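Serpin-12 (Manduca sexta, PDB 6CJ7) probably inhibits serine proteases of the larval hemolymph, where it controls the prophenoloxidase activation system. Local coordinates at residues 114-117 with 121-124; 140-145 with 166-171; 42-47 with 75-80. One frame throughout, in Å; residues are numbered along the deposited sequence.

Interaction 1: residues 114-117 with 121-124; sequences IAVN and SDLT
Val116 and Asp122 run alongside each other in the same direction, one on the helix and the other just past the turn that follows it. Val116 CB stands 4.1 Å from Ser121 O. With chi1 at 174°, CG1 is placed opposite the backbone N, and CG2, beside that N, does the touching: CG2 lies 3.6 Å from Ser121 O and 3.6 Å from Asp122 OD1. At the turn itself, Ser121 N donates to Ala115 O at 3.0 Å, arriving from above the carbonyl plane, 48° out of it. The methyl of Ala115 packs against the backbone of Asp122, its CB 3.7 Å from Asp122 N. Asp122 OD1 also accepts the N-H of Leu123 at 2.8 Å, on the anti side of the carboxylate and 30° out of its plane, and forms a salt bridge with Lys112 one turn back in the helix. Were Asp122 an alanine, Lys112 would probably lose its carboxylate mate and the Leu123 N-H this acceptor. Backbone bonds from Asp122 and Thr124 to Val99 dock the second segment on strand 92-102. The arrangement is the short helix-to-strand connection of the serpin fold, joining helix E to the edge strand of sheet A.

Interaction 2: residues 140-145 with 166-171; sequences SWIASK and VMVNAV
The carbonyl oxygen of Trp141, whose indole reaches Val168 across the contact, receives two donors: Ser144 OG at 2.6 Å, tilted 22° from the carbonyl plane, and, weakly, Lys145 N. Both bonds lie within helix 131-145, which is helix F of the serpin fold, packed on one face of sheet A over strand 165-174. The short axes of the two segments run 9.6 Å apart at closest and diverge by 30°, so the helix follows the strand nearly lengthwise. No hydrogen bond joins the segments; what holds them is apolar. Ile142 is directed at the strand and divides its contact between two branches. Its CG2 meets Ala170 CB at 4.1 Å, while the CG1 arm, extended at chi2 171°, carries CD1 to Val168 CG1. Val168 and Ala170 face the helix because they alternate along the strand with Met167, Asn169 and Val171, which serve the other side of the sheet. Strand 165-174 pairs in parallel with strand 317-326, consistent with the form of a serpin whose reactive-centre loop is not inserted between them. Trp141 extends the patch at its side, its ring crossing Val168 obliquely with CZ3 4.2 Å from Val168 CG2, while Lys145 CG sits 3.7 Å above the plane on one face of the indole, offset toward its rim.

Interaction 3: residues 42-47 with 75-80; sequences SITILL and EIFKKV
The ring of Phe77 is met at two ends, by Thr44 at CZ and by Ile45 at CD1 and CG, both from the same side of its plane, and these two side chains make the whole contact. Thr44 CG2 comes to 3.4 Å from Phe77 CZ, the far end of the ring, with the two side chains set nearly perpendicular. Ile45 runs antiparallel alongside the phenyl group, and its CD1 lies 3.4 Å from Phe77 CD1 and 3.6 Å from Phe77 CG. Both methyls approach the ring obliquely, and carbon-carbon separations this short indicate tight packing. The bond from CA to CB of Ile45 does not aim at the partner helix; the bent arm does the work, because chi2 of -81° turns CD1 back toward the root of the ring, where Phe77 CB is 3.8 Å from it. In the next shell, the hydroxyl of Thr44 is engaged elsewhere: OG1 hydrogen-bonds with Pro40 O, one turn earlier, and with Gly21 N at the start of helix 19-31, consistent with a methyl held toward the ring. Phe41 and Ala48, from the same helix as Thr44, also touch Phe77. In serpin terms, helix 70-85 (helix D) thus rests on helix 40-51 (helix B), which packs on helix 19-31 through Ile43 and Leu47 and on strand 165-174 of sheet A through Ser42, Ile45 and Leu46.

How the interactions relate
All three contacts border sheet A. Interactions 2 and 3 use opposite faces of strand 165-174, their centres 16 Å apart: one side turns to helix F, the other carries Met167 and Asn169 against Leu46, with Asn169 OD1 3.3 Å from Leu46 CD2 in plain packing. Interaction 1, centred 12 Å from interaction 3 and 13 Å from interaction 2, touches the former where Asn117 O lies 3.7 Å from Lys78 CG, but does not touch the latter. Ser42 packs on Val171, and Asn169 O is hydrogen-bonded to His320 ND1 on strand 317-326. The surroundings of Ser42, Asn169 and His320 probably correspond to the shutter of serpins, where the sheet opens to admit the reactive-centre loop.

Interaction 1: residues 114-117 with 121-124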
loop_
_atom_site.group_PDB
_atom_site.type_symbol
_atom_site.label_atom_id
_atom_site.label_comp_id
_atom_site.label_asym_id
_atom_site.label_seq_id
_atom_site.Cartn_x
_atom_site.Cartn_y
_atom_site.Cartn_z
ATOM N N ILE A 114 -13.075 -17.967 -4.879
ATOM C CA ILE A 114 -13.277 -16.564 -4.534
ATOM C C ILE A 114 -11.956 -15.806 -4.593
ATOM O O ILE A 114 -11.909 -14.647 -5.025
ATOM C CB ILE A 114 -13.943 -16.448 -3.149
ATOM C CG1 ILE A 114 -15.295 -17.156 -3.149
ATOM C CG2 ILE A 114 -14.124 -14.992 -2.752
ATOM C CD1 ILE A 114 -15.846 -17.382 -1.756
ATOM N N ALA A 115 -10.865 -16.448 -4.163
ATOM C CA ALA A 115 -9.535 -15.845 -4.242
ATOM C C ALA A 115 -9.218 -15.395 -5.655
ATOM O O ALA A 115 -8.794 -14.256 -5.884
ATOM C CB ALA A 115 -8.486 -16.857 -3.789
ATOM N N VAL A 116 -9.419 -16.298 -6.615
ATOM C CA VAL A 116 -9.063 -16.052 -8.010
ATOM C C VAL A 116 -10.049 -15.096 -8.663
ATOM O O VAL A 116 -9.649 -14.159 -9.363
ATOM C CB VAL A 116 -8.982 -17.392 -8.764
ATOM C CG1 VAL A 116 -8.754 -17.155 -10.261
ATOM C CG2 VAL A 116 -7.887 -18.278 -8.178
ATOM N N ASN A 117 -11.345 -15.291 -8.423
ATOM C CA ASN A 117 -12.361 -14.541 -9.156
ATOM C C ASN A 117 -12.617 -13.143 -8.597
ATOM O O ASN A 117 -13.132 -12.291 -9.330
ATOM C CB ASN A 117 -13.675 -15.320 -9.173
ATOM C CG ASN A 117 -13.567 -16.636 -9.927
ATOM O OD1 ASN A 117 -12.742 -16.783 -10.829
ATOM N ND2 ASN A 117 -14.410 -17.598 -9.563
ATOM N N SER A 121 -6.044 -13.190 -6.256
ATOM C CA SER A 121 -5.201 -13.913 -5.312
ATOM C C SER A 121 -5.358 -15.398 -5.615
ATOM O O SER A 121 -5.838 -15.782 -6.689
ATOM C CB SER A 121 -5.573 -13.533 -3.872
ATOM O OG SER A 121 -4.655 -14.084 -2.933
ATOM N N ASP A 122 -4.950 -16.247 -4.676
ATOM C CA ASP A 122 -5.015 -17.684 -4.899
ATOM C C ASP A 122 -4.859 -18.381 -3.559
ATOM O O ASP A 122 -4.520 -17.765 -2.550
ATOM C CB ASP A 122 -3.926 -18.143 -5.871
ATOM C CG ASP A 122 -4.345 -19.322 -6.717
ATOM O OD1 ASP A 122 -5.332 -20.012 -6.363
ATOM O OD2 ASP A 122 -3.667 -19.565 -7.743
ATOM N N LEU A 123 -5.140 -19.679 -3.560
ATOM C CA LEU A 123 -4.851 -20.548 -2.429
ATOM C C LEU A 123 -3.943 -21.654 -2.948
ATOM O O LEU A 123 -4.368 -22.471 -3.771
ATOM C CB LEU A 123 -6.144 -21.096 -1.825
ATOM C CG LEU A 123 -6.060 -21.907 -0.531
ATOM C CD1 LEU A 123 -5.297 -21.176 0.538
ATOM C CD2 LEU A 123 -7.465 -22.232 -0.037
ATOM N N THR A 124 -2.702 -21.678 -2.464
ATOM C CA THR A 124 -1.623 -22.444 -3.100
ATOM C C THR A 124 -1.040 -23.475 -2.142
ATOM O O THR A 124 -0.424 -23.099 -1.127
ATOM C CB THR A 124 -0.525 -21.494 -3.590
ATOM O OG1 THR A 124 -1.071 -20.567 -4.536
ATOM C CG2 THR A 124 0.602 -22.275 -4.266
#

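Interaction 2: residues 140-145 with 166-171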
loop_
_atom_site.group_PDB
_atom_site.type_symbol
_atom_site.label_atom_id
_atom_site.label_comp_id
_atom_site.label_asym_id
_atom_site.label_seq_id
_atom_site.Cartn_x
_atom_site.Cartn_y
_atom_site.Cartn_z
ATOM N N SER A 140 10.474 -16.229 -5.526
ATOM C CA SER A 140 10.563 -16.234 -6.984
ATOM C C SER A 140 9.209 -15.944 -7.620
ATOM O O SER A 140 9.129 -15.224 -8.624
ATOM C CB SER A 140 11.107 -17.573 -7.481
ATOM O OG SER A 140 12.504 -17.657 -7.287
ATOM N N TRP A 141 8.135 -16.497 -7.052
ATOM C CA TRP A 141 6.804 -16.199 -7.566
ATOM C C TRP A 141 6.473 -14.720 -7.401
ATOM O O TRP A 141 5.966 -14.080 -8.331
ATOM C CB TRP A 141 5.749 -17.065 -6.876
ATOM C CG TRP A 141 4.371 -16.725 -7.342
ATOM C CD1 TRP A 141 3.755 -17.173 -8.476
ATOM C CD2 TRP A 141 3.452 -15.827 -6.713
ATOM N NE1 TRP A 141 2.502 -16.619 -8.584
ATOM C CE2 TRP A 141 2.291 -15.789 -7.516
ATOM C CE3 TRP A 141 3.494 -15.055 -5.547
ATOM C CZ2 TRP A 141 1.188 -15.001 -7.197
ATOM C CZ3 TRP A 141 2.389 -14.280 -5.225
ATOM C CH2 TRP A 141 1.255 -14.257 -6.050
ATOM N N ILE A 142 6.756 -14.156 -6.220
ATOM C CA ILE A 142 6.515 -12.725 -6.012
ATOM C C ILE A 142 7.308 -11.904 -7.018
ATOM O O ILE A 142 6.776 -10.980 -7.643
ATOM C CB ILE A 142 6.865 -12.305 -4.574
ATOM C CG1 ILE A 142 5.967 -13.004 -3.555
ATOM C CG2 ILE A 142 6.772 -10.778 -4.423
ATOM C CD1 ILE A 142 6.423 -12.776 -2.137
ATOM N N ALA A 143 8.599 -12.221 -7.180
ATOM C CA ALA A 143 9.417 -11.478 -8.132
ATOM C C ALA A 143 8.856 -11.577 -9.545
ATOM O O ALA A 143 8.879 -10.595 -10.300
ATOM C CB ALA A 143 10.856 -11.984 -8.085
ATOM N N SER A 144 8.331 -12.751 -9.918
ATOM C CA SER A 144 7.769 -12.928 -11.253
ATOM C C SER A 144 6.517 -12.088 -11.474
ATOM O O SER A 144 6.168 -11.807 -12.625
ATOM C CB SER A 144 7.452 -14.406 -11.504
ATOM O OG SER A 144 6.320 -14.827 -10.763
ATOM N N LYS A 145 5.843 -11.679 -10.403
ATOM C CA LYS A 145 4.610 -10.912 -10.490
ATOM C C LYS A 145 4.821 -9.414 -10.332
ATOM O O LYS A 145 3.855 -8.660 -10.485
ATOM C CB LYS A 145 3.619 -11.377 -9.414
ATOM C CG LYS A 145 3.083 -12.795 -9.599
ATOM C CD LYS A 145 1.873 -12.801 -10.512
ATOM C CE LYS A 145 0.711 -12.071 -9.864
ATOM N NZ LYS A 145 -0.393 -11.815 -10.824
ATOM N N VAL A 166 1.210 -18.989 5.030
ATOM C CA VAL A 166 1.957 -17.761 4.793
ATOM C C VAL A 166 1.136 -16.912 3.837
ATOM O O VAL A 166 0.889 -17.315 2.692
ATOM C CB VAL A 166 3.347 -18.042 4.210
ATOM C CG1 VAL A 166 4.046 -16.713 3.865
ATOM C CG2 VAL A 166 4.180 -18.848 5.183
ATOM N N MET A 167 0.713 -15.741 4.296
ATOM C CA MET A 167 -0.010 -14.810 3.450
ATOM C C MET A 167 0.944 -13.742 2.926
ATOM O O MET A 167 1.721 -13.170 3.697
ATOM C CB MET A 167 -1.169 -14.201 4.233
ATOM C CG MET A 167 -2.041 -15.300 4.885
ATOM S SD MET A 167 -3.618 -14.653 5.364
ATOM C CE MET A 167 -4.433 -14.514 3.777
ATOM N N VAL A 168 0.900 -13.495 1.616
ATOM C CA VAL A 168 1.732 -12.470 0.983
ATOM C C VAL A 168 0.859 -11.531 0.165
ATOM O O VAL A 168 -0.033 -11.959 -0.579
ATOM C CB VAL A 168 2.862 -13.061 0.101
ATOM C CG1 VAL A 168 3.775 -13.926 0.905
ATOM C CG2 VAL A 168 2.309 -13.822 -1.084
ATOM N N ASN A 169 1.103 -10.234 0.313
ATOM C CA ASN A 169 0.418 -9.225 -0.488
ATOM C C ASN A 169 1.445 -8.152 -0.789
ATOM O O ASN A 169 1.912 -7.469 0.130
ATOM C CB ASN A 169 -0.790 -8.646 0.242
ATOM C CG ASN A 169 -1.847 -9.695 0.512
ATOM O OD1 ASN A 169 -1.806 -10.406 1.532
ATOM N ND2 ASN A 169 -2.794 -9.822 -0.424
ATOM N N ALA A 170 1.832 -8.061 -2.047
ATOM C CA ALA A 170 2.904 -7.163 -2.467
ATOM C C ALA A 170 2.391 -6.263 -3.577
ATOM O O ALA A 170 1.496 -6.638 -4.341
ATOM C CB ALA A 170 4.111 -7.968 -2.936
ATOM N N VAL A 171 2.951 -5.058 -3.666
ATOM C CA VAL A 171 2.522 -4.139 -4.725
ATOM C C VAL A 171 3.696 -3.265 -5.145
ATOM O O VAL A 171 4.492 -2.815 -4.311
ATOM C CB VAL A 171 1.306 -3.296 -4.284
ATOM C CG1 VAL A 171 1.655 -2.393 -3.128
ATOM C CG2 VAL A 171 0.774 -2.484 -5.467
#

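Interaction 3: residues 42-47 with 75-80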
loop_
_atom_site.group_PDB
_atom_site.type_symbol
_atom_site.label_atom_id
_atom_site.label_comp_id
_atom_site.label_asym_id
_atom_site.label_seq_id
_atom_site.Cartn_x
_atom_site.Cartn_y
_atom_site.Cartn_z
ATOM N N SER A 42 -3.442 -3.339 -0.274
ATOM C CA SER A 42 -2.915 -4.682 -0.036
ATOM C C SER A 42 -3.243 -5.168 1.365
ATOM O O SER A 42 -3.525 -6.353 1.566
ATOM C CB SER A 42 -1.394 -4.714 -0.216
ATOM O OG SER A 42 -0.987 -4.238 -1.471
ATOM N N ILE A 43 -3.165 -4.280 2.352
ATOM C CA ILE A 43 -3.421 -4.701 3.728
ATOM C C ILE A 43 -4.893 -5.057 3.904
ATOM O O ILE A 43 -5.232 -6.025 4.595
ATOM C CB ILE A 43 -2.967 -3.608 4.712
ATOM C CG1 ILE A 43 -1.458 -3.423 4.623
ATOM C CG2 ILE A 43 -3.407 -3.950 6.132
ATOM C CD1 ILE A 43 -0.937 -2.198 5.357
ATOM N N THR A 44 -5.789 -4.293 3.273
ATOM C CA THR A 44 -7.212 -4.617 3.340
ATOM C C THR A 44 -7.513 -5.916 2.596
ATOM O O THR A 44 -8.292 -6.747 3.085
ATOM C CB THR A 44 -8.041 -3.450 2.779
ATOM O OG1 THR A 44 -7.706 -2.242 3.476
ATOM C CG2 THR A 44 -9.532 -3.709 2.968
ATOM N N ILE A 45 -6.885 -6.119 1.428
ATOM C CA ILE A 45 -7.094 -7.345 0.648
ATOM C C ILE A 45 -6.727 -8.569 1.474
ATOM O O ILE A 45 -7.428 -9.591 1.447
ATOM C CB ILE A 45 -6.283 -7.297 -0.665
ATOM C CG1 ILE A 45 -6.933 -6.351 -1.669
ATOM C CG2 ILE A 45 -6.163 -8.703 -1.274
ATOM C CD1 ILE A 45 -8.098 -6.974 -2.408
ATOM N N LEU A 46 -5.619 -8.489 2.220
ATOM C CA LEU A 46 -5.220 -9.574 3.107
ATOM C C LEU A 46 -6.368 -9.976 4.024
ATOM O O LEU A 46 -6.753 -11.154 4.097
ATOM C CB LEU A 46 -3.996 -9.109 3.913
ATOM C CG LEU A 46 -3.293 -10.013 4.923
ATOM C CD1 LEU A 46 -3.980 -10.066 6.278
ATOM C CD2 LEU A 46 -3.162 -11.378 4.343
ATOM N N LEU A 47 -6.940 -8.997 4.730
ATOM C CA LEU A 47 -7.982 -9.307 5.706
ATOM C C LEU A 47 -9.290 -9.699 5.026
ATOM O O LEU A 47 -9.979 -10.613 5.500
ATOM C CB LEU A 47 -8.223 -8.113 6.626
ATOM C CG LEU A 47 -7.380 -7.860 7.875
ATOM C CD1 LEU A 47 -7.465 -9.114 8.732
ATOM C CD2 LEU A 47 -5.920 -7.530 7.577
ATOM N N GLU A 75 -17.513 -8.266 -3.320
ATOM C CA GLU A 75 -18.037 -7.507 -4.449
ATOM C C GLU A 75 -17.197 -6.268 -4.710
ATOM O O GLU A 75 -16.928 -5.925 -5.870
ATOM C CB GLU A 75 -19.487 -7.112 -4.195
ATOM C CG GLU A 75 -20.470 -8.232 -4.457
ATOM C CD GLU A 75 -20.221 -8.926 -5.790
ATOM O OE1 GLU A 75 -20.256 -8.251 -6.840
ATOM O OE2 GLU A 75 -19.982 -10.148 -5.791
ATOM N N ILE A 76 -16.800 -5.571 -3.643
ATOM C CA ILE A 76 -16.032 -4.342 -3.806
ATOM C C ILE A 76 -14.688 -4.642 -4.448
ATOM O O ILE A 76 -14.285 -3.993 -5.419
ATOM C CB ILE A 76 -15.870 -3.624 -2.456
ATOM C CG1 ILE A 76 -17.165 -2.889 -2.103
ATOM C CG2 ILE A 76 -14.676 -2.656 -2.483
ATOM C CD1 ILE A 76 -17.298 -2.563 -0.636
ATOM N N PHE A 77 -13.975 -5.646 -3.935
ATOM C CA PHE A 77 -12.636 -5.852 -4.465
ATOM C C PHE A 77 -12.641 -6.547 -5.815
ATOM O O PHE A 77 -11.704 -6.339 -6.595
ATOM C CB PHE A 77 -11.770 -6.574 -3.432
ATOM C CG PHE A 77 -11.404 -5.682 -2.290
ATOM C CD1 PHE A 77 -10.538 -4.617 -2.485
ATOM C CD2 PHE A 77 -11.994 -5.835 -1.052
ATOM C CE1 PHE A 77 -10.218 -3.764 -1.450
ATOM C CE2 PHE A 77 -11.685 -4.976 -0.016
ATOM C CZ PHE A 77 -10.798 -3.945 -0.214
ATOM N N LYS A 78 -13.698 -7.294 -6.155
ATOM C CA LYS A 78 -13.787 -7.772 -7.527
ATOM C C LYS A 78 -13.807 -6.597 -8.493
ATOM O O LYS A 78 -13.104 -6.608 -9.511
ATOM C CB LYS A 78 -15.022 -8.659 -7.723
ATOM C CG LYS A 78 -15.137 -9.233 -9.138
ATOM C CD LYS A 78 -16.295 -10.227 -9.236
ATOM C CE LYS A 78 -16.489 -10.695 -10.661
ATOM N NZ LYS A 78 -17.474 -9.831 -11.377
ATOM N N LYS A 79 -14.569 -5.549 -8.164
ATOM C CA LYS A 79 -14.671 -4.417 -9.080
ATOM C C LYS A 79 -13.390 -3.597 -9.088
ATOM O O LYS A 79 -12.961 -3.132 -10.147
ATOM C CB LYS A 79 -15.859 -3.534 -8.724
ATOM C CG LYS A 79 -16.227 -2.611 -9.870
ATOM C CD LYS A 79 -17.323 -1.628 -9.517
ATOM C CE LYS A 79 -17.435 -0.595 -10.616
ATOM N NZ LYS A 79 -16.080 -0.042 -10.915
ATOM N N VAL A 80 -12.761 -3.404 -7.918
ATOM C CA VAL A 80 -11.494 -2.670 -7.886
ATOM C C VAL A 80 -10.464 -3.365 -8.759
ATOM O O VAL A 80 -9.734 -2.725 -9.538
ATOM C CB VAL A 80 -10.999 -2.526 -6.434
ATOM C CG1 VAL A 80 -9.562 -1.971 -6.412
ATOM C CG2 VAL A 80 -11.948 -1.643 -5.637
#